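Local coordinates for protein 2,3-bisphosphoglycerate-independent phosphoglycerate mutase (Pyrococcus horikoshii, PDB 2ZKT) that probably interconverts 2-phosphoglycerate and 3-phosphoglycerate in glycolysis, as a metal-dependent mutase that needs no bisphosphoglycerate cofactor, at residues L8-R18 against I341-E352. Sequence-based numbering, arbitrary orientation.
With ZN (zinc ion), chain G.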
ATOM      1  N   LEU B   8      -2.859   9.127  21.648  1.00 41.50           N
ATOM      2  CA  LEU B   8      -2.581   9.631  20.308  1.00 42.40           C
ATOM      3  C   LEU B   8      -3.674   9.147  19.343  1.00 42.62           C
ATOM      4  O   LEU B   8      -3.677   7.994  18.897  1.00 42.99           O
ATOM      5  CB  LEU B   8      -1.191   9.175  19.828  1.00 41.76           C
ATOM      6  CG  LEU B   8      -0.759   9.641  18.431  1.00 42.06           C
ATOM      7  CD1 LEU B   8      -1.002  11.137  18.241  1.00 45.28           C
ATOM      8  CD2 LEU B   8       0.700   9.308  18.260  1.00 44.03           C
ATOM      9  N   LEU B   9      -4.606  10.044  19.039  1.00 42.39           N
ATOM     10  CA  LEU B   9      -5.700   9.722  18.152  1.00 43.49           C
ATOM     11  C   LEU B   9      -5.427  10.299  16.761  1.00 43.25           C
ATOM     12  O   LEU B   9      -5.350  11.525  16.576  1.00 43.71           O
ATOM     13  CB  LEU B   9      -7.011  10.281  18.719  1.00 42.89           C
ATOM     14  CG  LEU B   9      -8.258  10.091  17.842  1.00 47.04           C
ATOM     15  CD1 LEU B   9      -8.380   8.629  17.441  1.00 46.99           C
ATOM     16  CD2 LEU B   9      -9.501  10.563  18.594  1.00 45.41           C
ATOM     17  N   ILE B  10      -5.296   9.401  15.784  1.00 42.02           N
ATOM     18  CA  ILE B  10      -5.008   9.789  14.408  1.00 40.67           C
ATOM     19  C   ILE B  10      -6.200   9.594  13.466  1.00 41.35           C
ATOM     20  O   ILE B  10      -6.745   8.488  13.343  1.00 40.86           O
ATOM     21  CB  ILE B  10      -3.774   8.995  13.914  1.00 40.21           C
ATOM     22  CG1 ILE B  10      -2.564   9.380  14.786  1.00 39.87           C
ATOM     23  CG2 ILE B  10      -3.499   9.263  12.432  1.00 37.88           C
ATOM     24  CD1 ILE B  10      -1.288   8.680  14.398  1.00 41.28           C
ATOM     25  N   ILE B  11      -6.615  10.683  12.816  1.00 43.84           N
ATOM     26  CA  ILE B  11      -7.731  10.630  11.880  1.00 42.88           C
ATOM     27  C   ILE B  11      -7.307  10.848  10.424  1.00 44.74           C
ATOM     28  O   ILE B  11      -6.714  11.885  10.063  1.00 43.50           O
ATOM     29  CB  ILE B  11      -8.815  11.687  12.220  1.00 43.80           C
ATOM     30  CG1 ILE B  11      -9.471  11.352  13.574  1.00 41.54           C
ATOM     31  CG2 ILE B  11      -9.861  11.741  11.107  1.00 38.15           C
ATOM     32  CD1 ILE B  11     -10.147   9.986  13.614  1.00 47.45           C
ATOM     33  N   LEU B  12      -7.613   9.852   9.592  1.00 45.71           N
ATOM     34  CA  LEU B  12      -7.321   9.920   8.170  1.00 46.01           C
ATOM     35  C   LEU B  12      -8.679  10.192   7.519  1.00 46.97           C
ATOM     36  O   LEU B  12      -9.427   9.269   7.202  1.00 48.77           O
ATOM     37  CB  LEU B  12      -6.733   8.592   7.687  1.00 45.91           C
ATOM     38  CG  LEU B  12      -5.522   8.117   8.506  1.00 46.69           C
ATOM     39  CD1 LEU B  12      -4.885   6.954   7.783  1.00 46.17           C
ATOM     40  CD2 LEU B  12      -4.510   9.246   8.683  1.00 42.89           C
ATOM     41  N   ASP B  13      -8.986  11.480   7.361  1.00 46.75           N
ATOM     42  CA  ASP B  13     -10.247  11.960   6.797  1.00 45.78           C
ATOM     43  C   ASP B  13     -10.758  11.146   5.600  1.00 45.20           C
ATOM     44  O   ASP B  13     -10.027  10.901   4.633  1.00 43.75           O
ATOM     45  CB  ASP B  13     -10.081  13.440   6.413  1.00 45.95           C
ATOM     46  CG  ASP B  13     -11.359  14.241   6.586  1.00 50.35           C
ATOM     47  OD1 ASP B  13     -12.262  14.110   5.728  1.00 56.62           O
ATOM     48  OD2 ASP B  13     -11.464  14.993   7.594  1.00 59.31           O
ATOM     49  N   GLY B  14     -12.021  10.722   5.686  1.00 44.34           N
ATOM     50  CA  GLY B  14     -12.635   9.948   4.612  1.00 43.01           C
ATOM     51  C   GLY B  14     -11.969   8.611   4.307  1.00 44.86           C
ATOM     52  O   GLY B  14     -12.120   8.074   3.210  1.00 42.59           O
ATOM     53  N   LEU B  15     -11.253   8.059   5.286  1.00 44.58           N
ATOM     54  CA  LEU B  15     -10.552   6.785   5.115  1.00 43.97           C
ATOM     55  C   LEU B  15     -11.381   5.651   4.503  1.00 44.19           C
ATOM     56  O   LEU B  15     -10.986   5.046   3.497  1.00 45.02           O
ATOM     57  CB  LEU B  15      -9.993   6.322   6.464  1.00 43.20           C
ATOM     58  CG  LEU B  15      -9.104   5.079   6.433  1.00 44.33           C
ATOM     59  CD1 LEU B  15      -7.932   5.290   5.470  1.00 38.57           C
ATOM     60  CD2 LEU B  15      -8.599   4.811   7.850  1.00 42.42           C
ATOM     61  N   GLY B  16     -12.531   5.359   5.106  1.00 43.47           N
ATOM     62  CA  GLY B  16     -13.375   4.279   4.607  1.00 41.96           C
ATOM     63  C   GLY B  16     -13.781   4.366   3.144  1.00 41.59           C
ATOM     64  O   GLY B  16     -14.005   5.460   2.611  1.00 41.37           O
ATOM     65  N   ASP B  17     -13.902   3.208   2.495  1.00 41.61           N
ATOM     66  CA  ASP B  17     -14.286   3.175   1.094  1.00 43.04           C
ATOM     67  C   ASP B  17     -15.041   1.884   0.774  1.00 42.84           C
ATOM     68  O   ASP B  17     -15.393   1.112   1.669  1.00 44.74           O
ATOM     69  CB  ASP B  17     -13.023   3.288   0.226  1.00 41.76           C
ATOM     70  CG  ASP B  17     -13.263   4.074  -1.062  1.00 44.27           C
ATOM     71  OD1 ASP B  17     -14.061   3.616  -1.917  1.00 50.52           O
ATOM     72  OD2 ASP B  17     -12.650   5.163  -1.212  1.00 41.06           O
ATOM     73  N   ARG B  18     -15.303   1.653  -0.511  1.00 42.92           N
ATOM     74  CA  ARG B  18     -15.987   0.438  -0.943  1.00 43.12           C
ATOM     75  C   ARG B  18     -15.059  -0.307  -1.911  1.00 43.64           C
ATOM     76  O   ARG B  18     -14.130   0.284  -2.472  1.00 44.61           O
ATOM     77  CB  ARG B  18     -17.319   0.790  -1.624  1.00 41.79           C
ATOM     78  CG  ARG B  18     -18.326   1.426  -0.666  1.00 44.40           C
ATOM     79  CD  ARG B  18     -19.584   1.917  -1.375  1.00 42.11           C
ATOM     80  NE  ARG B  18     -20.513   2.500  -0.410  1.00 40.16           N
ATOM     81  CZ  ARG B  18     -21.673   3.083  -0.715  1.00 42.32           C
ATOM     82  NH1 ARG B  18     -22.074   3.181  -1.985  1.00 41.78           N
ATOM     83  NH2 ARG B  18     -22.449   3.559   0.258  1.00 37.82           N
ATOM     84  N   ILE B 341      -2.219   4.357  21.084  1.00 43.17           N
ATOM     85  CA  ILE B 341      -2.515   4.920  19.775  1.00 44.18           C
ATOM     86  C   ILE B 341      -3.766   4.363  19.092  1.00 42.04           C
ATOM     87  O   ILE B 341      -4.023   3.150  19.081  1.00 43.76           O
ATOM     88  CB  ILE B 341      -1.296   4.770  18.822  1.00 44.01           C
ATOM     89  CG1 ILE B 341      -1.582   5.482  17.494  1.00 44.69           C
ATOM     90  CG2 ILE B 341      -1.002   3.306  18.584  1.00 47.52           C
ATOM     91  CD1 ILE B 341      -0.382   5.543  16.559  1.00 46.46           C
ATOM     92  N   ALA B 342      -4.550   5.279  18.520  1.00 40.97           N
ATOM     93  CA  ALA B 342      -5.769   4.909  17.824  1.00 39.34           C
ATOM     94  C   ALA B 342      -5.759   5.561  16.445  1.00 40.39           C
ATOM     95  O   ALA B 342      -5.397   6.735  16.297  1.00 41.48           O
ATOM     96  CB  ALA B 342      -7.000   5.359  18.626  1.00 37.68           C
ATOM     97  N   ILE B 343      -6.147   4.801  15.429  1.00 39.67           N
ATOM     98  CA  ILE B 343      -6.170   5.332  14.075  1.00 40.77           C
ATOM     99  C   ILE B 343      -7.474   4.970  13.378  1.00 41.58           C
ATOM    100  O   ILE B 343      -7.917   3.819  13.406  1.00 42.83           O
ATOM    101  CB  ILE B 343      -4.992   4.775  13.244  1.00 41.39           C
ATOM    102  CG1 ILE B 343      -3.662   5.178  13.893  1.00 40.86           C
ATOM    103  CG2 ILE B 343      -5.079   5.290  11.804  1.00 39.84           C
ATOM    104  CD1 ILE B 343      -2.432   4.541  13.265  1.00 40.60           C
ATOM    105  N   THR B 344      -8.102   5.957  12.757  1.00 41.74           N
ATOM    106  CA  THR B 344      -9.329   5.682  12.024  1.00 41.71           C
ATOM    107  C   THR B 344      -9.679   6.878  11.143  1.00 41.95           C
ATOM    108  O   THR B 344      -8.880   7.777  10.925  1.00 41.51           O
ATOM    109  CB  THR B 344     -10.452   5.425  13.042  1.00 40.92           C
ATOM    110  OG1 THR B 344     -11.604   4.919  12.359  1.00 40.39           O
ATOM    111  CG2 THR B 344     -10.837   6.731  13.747  1.00 41.50           C
ATOM    112  N   GLY B 345     -10.904   6.846  10.599  1.00 42.28           N
ATOM    113  CA  GLY B 345     -11.384   8.008   9.866  1.00 43.68           C
ATOM    114  C   GLY B 345     -12.637   8.569  10.539  1.00 44.22           C
ATOM    115  O   GLY B 345     -13.374   7.863  11.214  1.00 46.89           O
ATOM    116  N   ASP B 346     -12.834   9.893  10.388  1.00 43.99           N
ATOM    117  CA  ASP B 346     -14.053  10.486  10.930  1.00 45.53           C
ATOM    118  C   ASP B 346     -15.297  10.001  10.171  1.00 43.97           C
ATOM    119  O   ASP B 346     -16.432  10.160  10.609  1.00 46.59           O
ATOM    120  CB  ASP B 346     -13.932  12.014  10.848  1.00 46.35           C
ATOM    121  CG  ASP B 346     -13.642  12.431   9.412  1.00 51.94           C
ATOM    122  OD1 ASP B 346     -12.881  11.717   8.750  1.00 54.05           O
ATOM    123  OD2 ASP B 346     -14.158  13.460   8.978  1.00 64.62           O
ATOM    124  N   HIS B 347     -15.050   9.417   8.975  1.00 44.21           N
ATOM    125  CA  HIS B 347     -16.154   8.864   8.192  1.00 44.50           C
ATOM    126  C   HIS B 347     -15.659   8.211   6.889  1.00 44.55           C
ATOM    127  O   HIS B 347     -14.485   8.267   6.535  1.00 42.72           O
ATOM    128  CB  HIS B 347     -17.141   9.997   7.881  1.00 44.76           C
ATOM    129  CG  HIS B 347     -16.473  11.036   7.015  1.00 49.27           C
ATOM    130  ND1 HIS B 347     -16.157  10.826   5.711  1.00 53.49           N
ATOM    131  CD2 HIS B 347     -16.109  12.345   7.355  1.00 51.99           C
ATOM    132  CE1 HIS B 347     -15.619  11.983   5.276  1.00 51.69           C
ATOM    133  NE2 HIS B 347     -15.576  12.911   6.241  1.00 58.05           N
ATOM    134  N   SER B 348     -16.595   7.535   6.190  1.00 43.98           N
ATOM    135  CA  SER B 348     -16.263   6.947   4.890  1.00 43.15           C
ATOM    136  C   SER B 348     -16.550   7.923   3.745  1.00 43.47           C
ATOM    137  O   SER B 348     -17.515   8.681   3.766  1.00 44.26           O
ATOM    138  CB  SER B 348     -17.110   5.686   4.703  1.00 44.36           C
ATOM    139  OG  SER B 348     -16.552   4.639   5.506  1.00 43.81           O
ATOM    140  N   THR B 349     -15.692   7.900   2.725  1.00 42.01           N
ATOM    141  CA  THR B 349     -15.895   8.721   1.535  1.00 42.09           C
ATOM    142  C   THR B 349     -15.504   7.863   0.354  1.00 41.46           C
ATOM    143  O   THR B 349     -14.414   8.005  -0.195  1.00 41.37           O
ATOM    144  CB  THR B 349     -15.028   9.994   1.537  1.00 41.60           C
ATOM    145  OG1 THR B 349     -15.365  10.796   2.680  1.00 41.67           O
ATOM    146  CG2 THR B 349     -15.296  10.817   0.261  1.00 38.04           C
ATOM    147  N   PRO B 350     -16.391   6.939  -0.042  1.00 41.47           N
ATOM    148  CA  PRO B 350     -16.162   6.020  -1.172  1.00 43.22           C
ATOM    149  C   PRO B 350     -15.928   6.784  -2.477  1.00 45.19           C
ATOM    150  O   PRO B 350     -16.602   7.783  -2.748  1.00 45.24           O
ATOM    151  CB  PRO B 350     -17.460   5.198  -1.225  1.00 43.18           C
ATOM    152  CG  PRO B 350     -18.050   5.335   0.154  1.00 40.89           C
ATOM    153  CD  PRO B 350     -17.747   6.763   0.517  1.00 40.82           C
ATOM    154  N   CYS B 351     -14.972   6.321  -3.277  1.00 47.33           N
ATOM    155  CA  CYS B 351     -14.689   6.966  -4.555  1.00 49.29           C
ATOM    156  C   CYS B 351     -15.918   6.837  -5.475  1.00 51.39           C
ATOM    157  O   CYS B 351     -16.262   7.778  -6.195  1.00 52.93           O
ATOM    158  CB  CYS B 351     -13.455   6.322  -5.203  1.00 48.89           C
ATOM    159  SG  CYS B 351     -11.888   6.711  -4.348  1.00 56.31           S
ATOM    160  N   GLU B 352     -16.593   5.688  -5.428  1.00 52.97           N
ATOM    161  CA  GLU B 352     -17.780   5.476  -6.263  1.00 54.98           C
ATOM    162  C   GLU B 352     -18.955   6.379  -5.849  1.00 54.10           C
ATOM    163  O   GLU B 352     -19.917   6.538  -6.610  1.00 55.36           O
ATOM    164  CB  GLU B 352     -18.244   4.008  -6.213  1.00 55.11           C
ATOM    165  CG  GLU B 352     -18.971   3.605  -4.921  1.00 57.16           C
ATOM    166  CD  GLU B 352     -19.765   2.302  -5.058  1.00 57.52           C
ATOM    167  OE1 GLU B 352     -19.162   1.255  -5.411  1.00 61.70           O
ATOM    168  OE2 GLU B 352     -20.994   2.328  -4.810  1.00 59.43           O
TER
HETATM  169 ZN    ZN G 414     -14.042  14.629   7.041  1.00 55.00          ZN
HETATM  170  O   HOH W   1     -16.134   3.145  -3.909  1.00 49.36           O
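Ile341 sets its CD1 against CD1 of Ile10, 3.9 Å away, on one face of two neighbouring parallel strands. Ala342 donates N to Leu8 O and accepts Ile10 N on its O, while its CB meets Leu9 CD1 on the other face. Ile343 rests CG1 on Ile10 CB. Thr344 N bonds Ile10 O and its O takes Leu12 N; its CG2 lies alongside Ile11 CD1, and OG1 turns to Pro362 O. Beyond the strand ends, Asp346 OD2 binds zinc at 2.3 Å and OD1 receives a weak bond from Gly14 N. His347 NE2 binds the zinc at 2.4 Å and Asp13 OD1 at 2.3 Å, with Asp13 OD2 farther off at 2.7 Å; ring and Asp13 carboxylate are nearly perpendicular (89°), and Ser60 completes the site. Thr349 N donates to Gly16 O at 3.0 Å. Asp17 OD1 takes Cys351 N at 3.2 Å on the syn side, tilted out of the carboxylate plane, and Arg18 N on its anti lone pair; an alanine here would probably leave both amides and Lys316 without this partner. Glu352 OE2 is met from above its carboxylate plane by Arg18 NH1 in a salt bridge (3.1 Å); Arg18, extended from CG to NE (chi2 174°), slants past Pro350, its NE paired with Asp359. Adjacent parallel strands delivering metal ligands from the loops after their C-terminal ends are characteristic of the alkaline phosphatase superfamily core.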